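Local coordinates for binding domain (Hc) of Paraclostridial Mosquitocidal Protein 1 (Paraclostridium bifermentans, PDB 6HOX), which serves as the receptor-binding part of a clostridial neurotoxin that targets Anopheles mosquitoes, directing the toxin to host nerve cells, at residues A[306-311]-A[436-441]; A[272-277]-A[289-294]; A[315-320]-A[337-342]. All coordinates share one frame; numbering follows the deposited sequence.

Interaction 1. Residues A[306-311]-A[436-441]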
loop_
_atom_site.group_PDB
_atom_site.type_symbol
_atom_site.label_atom_id
_atom_site.label_comp_id
_atom_site.label_asym_id
_atom_site.label_seq_id
_atom_site.Cartn_x
_atom_site.Cartn_y
_atom_site.Cartn_z
ATOM N N TYR A 306 -0.931 10.655 -13.073
ATOM C CA TYR A 306 0.476 10.442 -13.290
ATOM C C TYR A 306 1.205 10.577 -11.948
ATOM O O TYR A 306 0.910 11.490 -11.182
ATOM C CB TYR A 306 1.043 11.468 -14.280
ATOM C CG TYR A 306 0.773 11.170 -15.728
ATOM C CD1 TYR A 306 1.604 10.333 -16.445
ATOM C CD2 TYR A 306 -0.313 11.737 -16.384
ATOM C CE1 TYR A 306 1.354 10.046 -17.777
ATOM C CE2 TYR A 306 -0.570 11.475 -17.717
ATOM C CZ TYR A 306 0.267 10.623 -18.416
ATOM O OH TYR A 306 0.010 10.332 -19.724
ATOM N N LEU A 307 2.173 9.687 -11.697
ATOM C CA LEU A 307 3.044 9.778 -10.518
ATOM C C LEU A 307 4.485 10.096 -10.919
ATOM O O LEU A 307 5.210 10.687 -10.122
ATOM C CB LEU A 307 3.035 8.452 -9.746
ATOM C CG LEU A 307 1.672 7.931 -9.295
ATOM C CD1 LEU A 307 1.839 6.631 -8.544
ATOM C CD2 LEU A 307 0.940 8.944 -8.445
ATOM N N TYR A 308 4.918 9.632 -12.100
ATOM C CA TYR A 308 6.327 9.730 -12.514
ATOM C C TYR A 308 6.554 10.952 -13.436
ATOM O O TYR A 308 7.646 11.537 -13.429
ATOM C CB TYR A 308 6.792 8.462 -13.236
ATOM C CG TYR A 308 6.501 7.110 -12.609
ATOM C CD1 TYR A 308 6.370 6.917 -11.239
ATOM C CD2 TYR A 308 6.415 5.986 -13.417
ATOM C CE1 TYR A 308 6.114 5.656 -10.702
ATOM C CE2 TYR A 308 6.179 4.723 -12.899
ATOM C CZ TYR A 308 6.043 4.549 -11.534
ATOM O OH TYR A 308 5.813 3.293 -11.053
ATOM N N HIS A 309 5.554 11.288 -14.267
ATOM C CA HIS A 309 5.569 12.428 -15.231
ATOM C C HIS A 309 6.816 12.378 -16.123
ATOM O O HIS A 309 7.519 13.378 -16.283
ATOM C CB HIS A 309 5.473 13.773 -14.500
ATOM C CG HIS A 309 4.331 13.860 -13.543
ATOM N ND1 HIS A 309 3.052 14.147 -13.950
ATOM C CD2 HIS A 309 4.269 13.645 -12.207
ATOM C CE1 HIS A 309 2.255 14.149 -12.903
ATOM N NE2 HIS A 309 2.978 13.832 -11.819
ATOM N N LYS A 310 7.083 11.208 -16.708
ATOM C CA LYS A 310 8.268 11.021 -17.545
ATOM C C LYS A 310 8.175 11.947 -18.762
ATOM O O LYS A 310 7.098 12.203 -19.282
ATOM C CB LYS A 310 8.417 9.543 -17.908
ATOM C CG LYS A 310 8.654 8.651 -16.697
ATOM C CD LYS A 310 9.319 7.332 -17.006
ATOM C CE LYS A 310 10.343 6.935 -15.964
ATOM N NZ LYS A 310 10.965 5.630 -16.296
ATOM N N GLY A 311 9.324 12.488 -19.165
ATOM C CA GLY A 311 9.400 13.512 -20.196
ATOM C C GLY A 311 8.918 14.879 -19.722
ATOM O O GLY A 311 8.331 15.616 -20.507
ATOM N N TYR A 436 3.184 12.352 0.309
ATOM C CA TYR A 436 3.621 11.041 -0.112
ATOM C C TYR A 436 4.974 11.127 -0.818
ATOM O O TYR A 436 5.268 12.097 -1.553
ATOM C CB TYR A 436 2.654 10.403 -1.113
ATOM C CG TYR A 436 1.276 10.065 -0.620
ATOM C CD1 TYR A 436 1.013 8.906 0.096
ATOM C CD2 TYR A 436 0.199 10.854 -0.978
ATOM C CE1 TYR A 436 -0.276 8.557 0.472
ATOM C CE2 TYR A 436 -1.088 10.544 -0.568
ATOM C CZ TYR A 436 -1.332 9.388 0.149
ATOM O OH TYR A 436 -2.619 9.105 0.527
ATOM N N PHE A 437 5.757 10.054 -0.668
ATOM C CA PHE A 437 6.947 9.830 -1.456
ATOM C C PHE A 437 6.763 8.552 -2.289
ATOM O O PHE A 437 6.465 7.499 -1.739
ATOM C CB PHE A 437 8.159 9.766 -0.527
ATOM C CG PHE A 437 8.442 11.057 0.185
ATOM C CD1 PHE A 437 9.158 12.065 -0.436
ATOM C CD2 PHE A 437 7.939 11.289 1.462
ATOM C CE1 PHE A 437 9.389 13.270 0.221
ATOM C CE2 PHE A 437 8.188 12.485 2.122
ATOM C CZ PHE A 437 8.927 13.468 1.506
ATOM N N VAL A 438 6.958 8.665 -3.614
ATOM C CA VAL A 438 6.749 7.585 -4.583
ATOM C C VAL A 438 8.064 7.289 -5.309
ATOM O O VAL A 438 8.691 8.201 -5.823
ATOM C CB VAL A 438 5.692 7.951 -5.650
ATOM C CG1 VAL A 438 5.299 6.729 -6.473
ATOM C CG2 VAL A 438 4.456 8.598 -5.068
ATOM N N SER A 439 8.376 6.001 -5.450
ATOM C CA SER A 439 9.468 5.458 -6.246
ATOM C C SER A 439 8.852 4.665 -7.403
ATOM O O SER A 439 7.751 4.110 -7.258
ATOM C CB SER A 439 10.352 4.572 -5.396
ATOM O OG SER A 439 9.551 3.675 -4.608
ATOM N N GLU A 440 9.537 4.641 -8.554
ATOM C CA GLU A 440 9.111 3.860 -9.709
ATOM C C GLU A 440 9.077 2.373 -9.328
ATOM O O GLU A 440 9.960 1.880 -8.644
ATOM C CB GLU A 440 10.062 4.136 -10.876
ATOM C CG GLU A 440 9.655 3.470 -12.175
ATOM C CD GLU A 440 10.084 4.197 -13.444
ATOM O OE1 GLU A 440 10.788 5.240 -13.332
ATOM O OE2 GLU A 440 9.702 3.725 -14.549
ATOM N N ASP A 441 8.038 1.671 -9.778
ATOM C CA ASP A 441 7.855 0.246 -9.532
ATOM C C ASP A 441 7.245 -0.380 -10.791
ATOM O O ASP A 441 6.396 0.192 -11.453
ATOM C CB ASP A 441 6.954 -0.007 -8.307
ATOM C CG ASP A 441 6.719 -1.479 -8.000
ATOM O OD1 ASP A 441 7.631 -2.105 -7.445
ATOM O OD2 ASP A 441 5.636 -1.994 -8.334
#

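Interaction 2. Residues A[272-277]-A[289-294]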
loop_
_atom_site.group_PDB
_atom_site.type_symbol
_atom_site.label_atom_id
_atom_site.label_comp_id
_atom_site.label_asym_id
_atom_site.label_seq_id
_atom_site.Cartn_x
_atom_site.Cartn_y
_atom_site.Cartn_z
ATOM N N GLY A 272 -2.158 13.711 -8.930
ATOM C CA GLY A 272 -1.591 13.810 -10.274
ATOM C C GLY A 272 -0.860 15.122 -10.541
ATOM O O GLY A 272 -0.412 15.373 -11.677
ATOM N N GLY A 273 -0.698 15.956 -9.509
ATOM C CA GLY A 273 0.008 17.250 -9.639
ATOM C C GLY A 273 1.516 17.076 -9.474
ATOM O O GLY A 273 1.977 16.673 -8.416
ATOM N N PRO A 274 2.343 17.341 -10.508
ATOM C CA PRO A 274 3.792 17.160 -10.388
ATOM C C PRO A 274 4.470 18.294 -9.598
ATOM O O PRO A 274 4.140 19.454 -9.803
ATOM C CB PRO A 274 4.246 17.179 -11.858
ATOM C CG PRO A 274 3.263 18.111 -12.537
ATOM C CD PRO A 274 1.942 17.838 -11.837
ATOM N N LEU A 275 5.404 17.948 -8.705
ATOM C CA LEU A 275 6.204 18.946 -7.999
ATOM C C LEU A 275 7.193 19.537 -9.011
ATOM O O LEU A 275 8.007 18.822 -9.614
ATOM C CB LEU A 275 6.909 18.298 -6.803
ATOM C CG LEU A 275 7.921 19.156 -6.045
ATOM C CD1 LEU A 275 7.245 20.229 -5.210
ATOM C CD2 LEU A 275 8.782 18.288 -5.152
ATOM N N ARG A 276 7.071 20.852 -9.214
ATOM C CA ARG A 276 7.931 21.614 -10.131
ATOM C C ARG A 276 8.593 22.760 -9.345
ATOM O O ARG A 276 8.314 22.954 -8.152
ATOM C CB ARG A 276 7.108 22.096 -11.332
ATOM C CG ARG A 276 6.494 20.971 -12.157
ATOM C CD ARG A 276 5.615 21.460 -13.298
ATOM N NE ARG A 276 6.385 22.221 -14.275
ATOM C CZ ARG A 276 5.914 22.668 -15.434
ATOM N NH1 ARG A 276 4.643 22.461 -15.744
ATOM N NH2 ARG A 276 6.713 23.309 -16.275
ATOM N N SER A 277 9.495 23.486 -10.015
ATOM C CA SER A 277 10.123 24.680 -9.444
ATOM C C SER A 277 10.281 25.760 -10.518
ATOM O O SER A 277 10.347 25.481 -11.710
ATOM C CB SER A 277 11.443 24.368 -8.807
ATOM O OG SER A 277 12.384 23.952 -9.776
ATOM N N TYR A 289 6.576 24.341 -6.460
ATOM C CA TYR A 289 5.118 24.418 -6.461
ATOM C C TYR A 289 4.540 23.089 -6.978
ATOM O O TYR A 289 5.231 22.324 -7.650
ATOM C CB TYR A 289 4.657 25.631 -7.282
ATOM C CG TYR A 289 4.911 25.531 -8.767
ATOM C CD1 TYR A 289 6.156 25.819 -9.299
ATOM C CD2 TYR A 289 3.912 25.132 -9.639
ATOM C CE1 TYR A 289 6.406 25.714 -10.657
ATOM C CE2 TYR A 289 4.144 25.024 -11.003
ATOM C CZ TYR A 289 5.396 25.316 -11.512
ATOM O OH TYR A 289 5.627 25.211 -12.859
ATOM N N ILE A 290 3.280 22.802 -6.626
ATOM C CA ILE A 290 2.560 21.677 -7.226
ATOM C C ILE A 290 1.800 22.219 -8.440
ATOM O O ILE A 290 1.030 23.164 -8.332
ATOM C CB ILE A 290 1.618 20.971 -6.229
ATOM C CG1 ILE A 290 2.339 20.536 -4.953
ATOM C CG2 ILE A 290 0.947 19.770 -6.885
ATOM C CD1 ILE A 290 3.246 19.344 -5.157
ATOM N N SER A 291 2.057 21.614 -9.598
ATOM C CA SER A 291 1.408 21.990 -10.825
ATOM C C SER A 291 0.017 21.356 -10.885
ATOM O O SER A 291 -0.327 20.532 -10.043
ATOM C CB SER A 291 2.250 21.592 -11.995
ATOM O OG SER A 291 1.839 22.275 -13.163
ATOM N N ARG A 292 -0.760 21.726 -11.906
ATOM C CA ARG A 292 -2.116 21.202 -12.069
ATOM C C ARG A 292 -2.061 19.677 -12.247
ATOM O O ARG A 292 -1.081 19.119 -12.744
ATOM C CB ARG A 292 -2.846 21.913 -13.217
ATOM C CG ARG A 292 -2.162 21.823 -14.576
ATOM C CD ARG A 292 -3.019 22.392 -15.702
ATOM N NE ARG A 292 -2.950 23.852 -15.844
ATOM C CZ ARG A 292 -3.976 24.691 -15.669
ATOM N NH1 ARG A 292 -5.150 24.233 -15.267
ATOM N NH2 ARG A 292 -3.826 25.984 -15.900
ATOM N N MET A 293 -3.144 19.021 -11.821
ATOM C CA MET A 293 -3.336 17.575 -11.883
ATOM C C MET A 293 -3.165 17.097 -13.333
ATOM O O MET A 293 -3.802 17.616 -14.236
ATOM C CB MET A 293 -4.747 17.243 -11.382
ATOM C CG MET A 293 -5.113 15.761 -11.429
ATOM S SD MET A 293 -5.001 14.953 -9.818
ATOM C CE MET A 293 -6.329 15.774 -8.937
ATOM N N ARG A 294 -2.271 16.129 -13.545
ATOM C CA ARG A 294 -2.151 15.414 -14.809
ATOM C C ARG A 294 -2.723 14.002 -14.628
ATOM O O ARG A 294 -2.410 13.345 -13.638
ATOM C CB ARG A 294 -0.691 15.355 -15.267
ATOM C CG ARG A 294 -0.039 16.712 -15.507
ATOM C CD ARG A 294 1.428 16.598 -15.898
ATOM N NE ARG A 294 1.573 16.096 -17.256
ATOM C CZ ARG A 294 2.092 14.922 -17.607
ATOM N NH1 ARG A 294 2.677 14.134 -16.717
ATOM N NH2 ARG A 294 2.004 14.536 -18.866
#

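Interaction 3. Residues A[315-320]-A[337-342]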
loop_
_atom_site.group_PDB
_atom_site.type_symbol
_atom_site.label_atom_id
_atom_site.label_comp_id
_atom_site.label_asym_id
_atom_site.label_seq_id
_atom_site.Cartn_x
_atom_site.Cartn_y
_atom_site.Cartn_z
ATOM N N GLU A 315 10.345 17.588 -10.362
ATOM C CA GLU A 315 11.452 17.590 -9.422
ATOM C C GLU A 315 11.515 16.249 -8.698
ATOM O O GLU A 315 10.581 15.892 -7.979
ATOM C CB GLU A 315 11.280 18.695 -8.380
ATOM C CG GLU A 315 11.238 20.090 -8.980
ATOM C CD GLU A 315 12.526 20.568 -9.624
ATOM O OE1 GLU A 315 13.581 19.943 -9.404
ATOM O OE2 GLU A 315 12.468 21.581 -10.330
ATOM N N LYS A 316 12.637 15.545 -8.861
ATOM C CA LYS A 316 12.955 14.401 -8.030
ATOM C C LYS A 316 13.576 14.908 -6.718
ATOM O O LYS A 316 14.311 15.894 -6.742
ATOM C CB LYS A 316 13.911 13.464 -8.771
ATOM C CG LYS A 316 13.361 12.915 -10.080
ATOM C CD LYS A 316 12.475 11.709 -9.886
ATOM C CE LYS A 316 13.262 10.421 -9.778
ATOM N NZ LYS A 316 12.627 9.460 -8.847
ATOM N N VAL A 317 13.290 14.215 -5.601
ATOM C CA VAL A 317 13.850 14.552 -4.265
ATOM C C VAL A 317 14.451 13.314 -3.584
ATOM O O VAL A 317 14.061 12.174 -3.828
ATOM C CB VAL A 317 12.799 15.206 -3.347
ATOM C CG1 VAL A 317 12.106 16.375 -4.022
ATOM C CG2 VAL A 317 11.761 14.204 -2.845
ATOM N N LYS A 318 15.391 13.579 -2.681
ATOM C CA LYS A 318 15.917 12.604 -1.750
ATOM C C LYS A 318 15.812 13.189 -0.351
ATOM O O LYS A 318 16.050 14.413 -0.174
ATOM C CB LYS A 318 17.395 12.315 -2.016
ATOM C CG LYS A 318 17.668 11.431 -3.214
ATOM C CD LYS A 318 19.113 11.022 -3.316
ATOM C CE LYS A 318 19.359 10.045 -4.445
ATOM N NZ LYS A 318 20.804 9.770 -4.587
ATOM N N ILE A 319 15.506 12.323 0.621
ATOM C CA ILE A 319 15.458 12.682 2.039
ATOM C C ILE A 319 16.850 12.382 2.601
ATOM O O ILE A 319 17.364 11.289 2.435
ATOM C CB ILE A 319 14.341 11.911 2.786
ATOM C CG1 ILE A 319 12.986 12.000 2.076
ATOM C CG2 ILE A 319 14.249 12.375 4.229
ATOM C CD1 ILE A 319 11.938 11.020 2.585
ATOM N N ILE A 320 17.465 13.375 3.240
ATOM C CA ILE A 320 18.844 13.288 3.684
ATOM C C ILE A 320 18.918 13.637 5.174
ATOM O O ILE A 320 18.275 14.569 5.643
ATOM C CB ILE A 320 19.731 14.225 2.847
ATOM C CG1 ILE A 320 19.666 13.872 1.360
ATOM C CG2 ILE A 320 21.169 14.207 3.356
ATOM C CD1 ILE A 320 20.286 12.557 1.034
ATOM N N VAL A 337 14.940 17.765 2.609
ATOM C CA VAL A 337 14.467 17.319 1.312
ATOM C C VAL A 337 15.304 18.023 0.242
ATOM O O VAL A 337 15.159 19.242 0.027
ATOM C CB VAL A 337 12.966 17.601 1.149
ATOM C CG1 VAL A 337 12.447 17.108 -0.186
ATOM C CG2 VAL A 337 12.164 17.010 2.306
ATOM N N LYS A 338 16.169 17.234 -0.398
ATOM C CA LYS A 338 17.134 17.673 -1.382
ATOM C C LYS A 338 16.545 17.474 -2.780
ATOM O O LYS A 338 16.058 16.381 -3.135
ATOM C CB LYS A 338 18.425 16.873 -1.214
ATOM C CG LYS A 338 19.524 17.117 -2.238
ATOM C CD LYS A 338 20.680 16.155 -2.013
ATOM C CE LYS A 338 21.517 15.888 -3.245
ATOM N NZ LYS A 338 22.280 14.620 -3.110
ATOM N N PHE A 339 16.625 18.539 -3.576
ATOM C CA PHE A 339 16.144 18.531 -4.928
ATOM C C PHE A 339 17.283 18.112 -5.867
ATOM O O PHE A 339 18.191 18.890 -6.132
ATOM C CB PHE A 339 15.560 19.903 -5.246
ATOM C CG PHE A 339 14.182 20.102 -4.683
ATOM C CD1 PHE A 339 13.951 20.022 -3.316
ATOM C CD2 PHE A 339 13.112 20.364 -5.523
ATOM C CE1 PHE A 339 12.672 20.195 -2.802
ATOM C CE2 PHE A 339 11.835 20.529 -5.006
ATOM C CZ PHE A 339 11.619 20.444 -3.650
ATOM N N GLU A 340 17.178 16.884 -6.384
ATOM C CA GLU A 340 18.183 16.191 -7.175
ATOM C C GLU A 340 18.486 16.919 -8.499
ATOM O O GLU A 340 19.620 16.852 -8.988
ATOM C CB GLU A 340 17.701 14.767 -7.473
ATOM C CG GLU A 340 17.631 13.871 -6.241
ATOM C CD GLU A 340 18.979 13.582 -5.588
ATOM O OE1 GLU A 340 19.779 12.831 -6.193
ATOM O OE2 GLU A 340 19.231 14.112 -4.475
ATOM N N ASN A 341 17.483 17.571 -9.092
ATOM C CA ASN A 341 17.656 18.322 -10.349
ATOM C C ASN A 341 18.707 19.432 -10.170
ATOM O O ASN A 341 19.363 19.815 -11.117
ATOM C CB ASN A 341 16.352 18.954 -10.853
ATOM C CG ASN A 341 15.344 17.968 -11.410
ATOM O OD1 ASN A 341 15.593 16.766 -11.478
ATOM N ND2 ASN A 341 14.191 18.473 -11.812
ATOM N N TYR A 342 18.838 19.951 -8.948
ATOM C CA TYR A 342 19.708 21.079 -8.640
ATOM C C TYR A 342 21.020 20.637 -7.987
ATOM O O TYR A 342 21.974 21.409 -7.932
ATOM C CB TYR A 342 18.991 22.050 -7.706
ATOM C CG TYR A 342 17.844 22.791 -8.341
ATOM C CD1 TYR A 342 18.071 23.961 -9.044
ATOM C CD2 TYR A 342 16.536 22.335 -8.244
ATOM C CE1 TYR A 342 17.031 24.669 -9.622
ATOM C CE2 TYR A 342 15.483 23.025 -8.823
ATOM C CZ TYR A 342 15.736 24.197 -9.516
ATOM O OH TYR A 342 14.738 24.918 -10.089
HETATM O O HOH W 1 14.803 18.242 -8.164
#

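Interaction 1. Residues A[306-311]-A[436-441]
Tyr-308 and Glu-440 carry the contact between the loop 306-311 and the end of strand 436-438 with the residues that follow it. The Glu-440 side chain crosses the tyrosine at about a right angle, its CG lying over one face of the ring, 4.1 Å from the centroid of the Tyr-308 ring, in a CH-pi contact. CG stands anti to the backbone N (chi1 -175°), and beyond it the chain stays extended. The carboxylate is thereby carried across the ring with its plane only 27° from that of the tyrosine, and reaches Lys-310. There NZ of Lys-310 binds OE2 of Glu-440 at 2.9 Å through the syn lone pair, with a weak bond to OE1. The lysine chain bends at chi3, the torsion that places CE, and CE lies beside both carboxylate oxygens. This salt bridge lies at the exposed side of the contact.

At the far end of the ring, the hydroxyl takes a backbone partner. Asp-441 N donates to Tyr-308 OH over 3.0 Å, nearly straight at 168°, and the same oxygen is hydrogen-bonded to Trp-444 O, so the phenol is gripped by the backbone of the C-terminal tail. On the buried side, CG1 of Val-438 comes to the ring edge near CE1 of Tyr-308, and CD1 of Leu-307 lies 4.0 Å from the same Val-438 CG1, the leucine and valine side chains crossing at about a right angle.

The carboxylate of Glu-446 accepts hydrogen bonds from the backbone N of Leu-307, Tyr-308 and His-309. The loop follows strand 302-305 and leads to strand 316-320, while strand 435-438 pairs with strand 263-267, whose Ile-266 packs against both Leu-307 and Val-438.

Interaction 2. Residues A[272-277]-A[289-294]
Arg-276 and Tyr-289 lie side by side and point the same way, on one face of the hairpin. CB of Arg-276 sits over the Tyr-289 ring, 4.0 Å from its centroid, a CH-pi contact, with the tyrosine CG between its own backbone N and carbonyl carbon (chi1 68°). Further out, Tyr-289 OH lies over one face of the guanidinium, offset toward its rim, with the two planes 33° apart; NE of Arg-276 is engaged in a salt bridge with Asp-313. CD of Arg-276 also rests on CB of Ser-291, 3.6 Å away.

On the other face, CD1 of Leu-275 meets CD1 of Ile-290 at 4.1 Å. CG of Pro-274 packs on Ser-291 CB, and its ring crosses Arg-294 at about a right angle. Arg-276 and Tyr-289 exchange backbone hydrogen bonds, both 2.8 Å between N and O, and Ser-291 N donates to Pro-274 O. Beyond the strands, Arg-294 N reaches Gly-272 O at 2.7 Å, approaching from above the carbonyl plane, and Gly-272 N makes a weak bond to Met-293 SD. The arrangement is the open end of an antiparallel beta hairpin, strands 275-280 and 285-291, in the trefoil-type C-terminal receptor-binding subdomain.

Interaction 3. Residues A[315-320]-A[337-342]
Strands 316-320 and 337-339 run antiparallel, with 145° between their directions and their axes 4.6 Å apart. Lys-318 and Lys-338 form the hydrogen-bonded pair, Lys-338 N donating to Lys-318 O at 2.8 Å and Lys-318 N to Lys-338 O. Where the second strand turns away, Glu-340 N reaches Lys-316 O, and a water adds a further link, donating to Lys-316 O and accepting from Asn-341 N. On the buried face, CG1 of Val-317 lies over the centre of the Phe-339 ring, 4.0 Å from the centroid and 7° off its normal; CB of the same valine meets Val-337 CG1 at 3.7 Å. CB and CG of Glu-315 touch the ring at CD2 and CE2. This pairing belongs to the beta-trefoil-type C-terminal receptor-binding subdomain, and Leu-275 of strand 275-280 packs against Val-317 and Phe-339. On the opposite, charged face the extended Lys-318 crosses Glu-340 at about a right angle, its CD 3.3 Å from Glu-340 OE2, and a long salt bridge joins Lys-318 NZ to OE1. With CD folded back (chi2 -65°), Glu-340 also forms a salt bridge from OE2 to Lys-338 NZ, probably offsetting two like charges. Tyr-342 OH probably bonds Ser-277 OG.

Overall arrangement
All three interactions lie in the C-terminal receptor-binding subdomain, with centres 12 to 15 Å apart, and each is partly buried. Interactions 2 and 3 are antiparallel strand pairs that bury about twice the surface of interaction 1, in which a loop meets the end of a strand and the residues after it, mainly through side chains, without strand pairing. Interaction 2 touches interaction 1 through His-309, which bonds Arg-294 and packs on Pro-274. It borders interaction 3 through strand 275-280. Phe-437 packs on Val-317 and Ile-319, joining interactions 1 and 3. Buried apolar groups meet in all three, whereas Arg-276 with Tyr-289 and the lysine-glutamate pairs lie on more exposed sides.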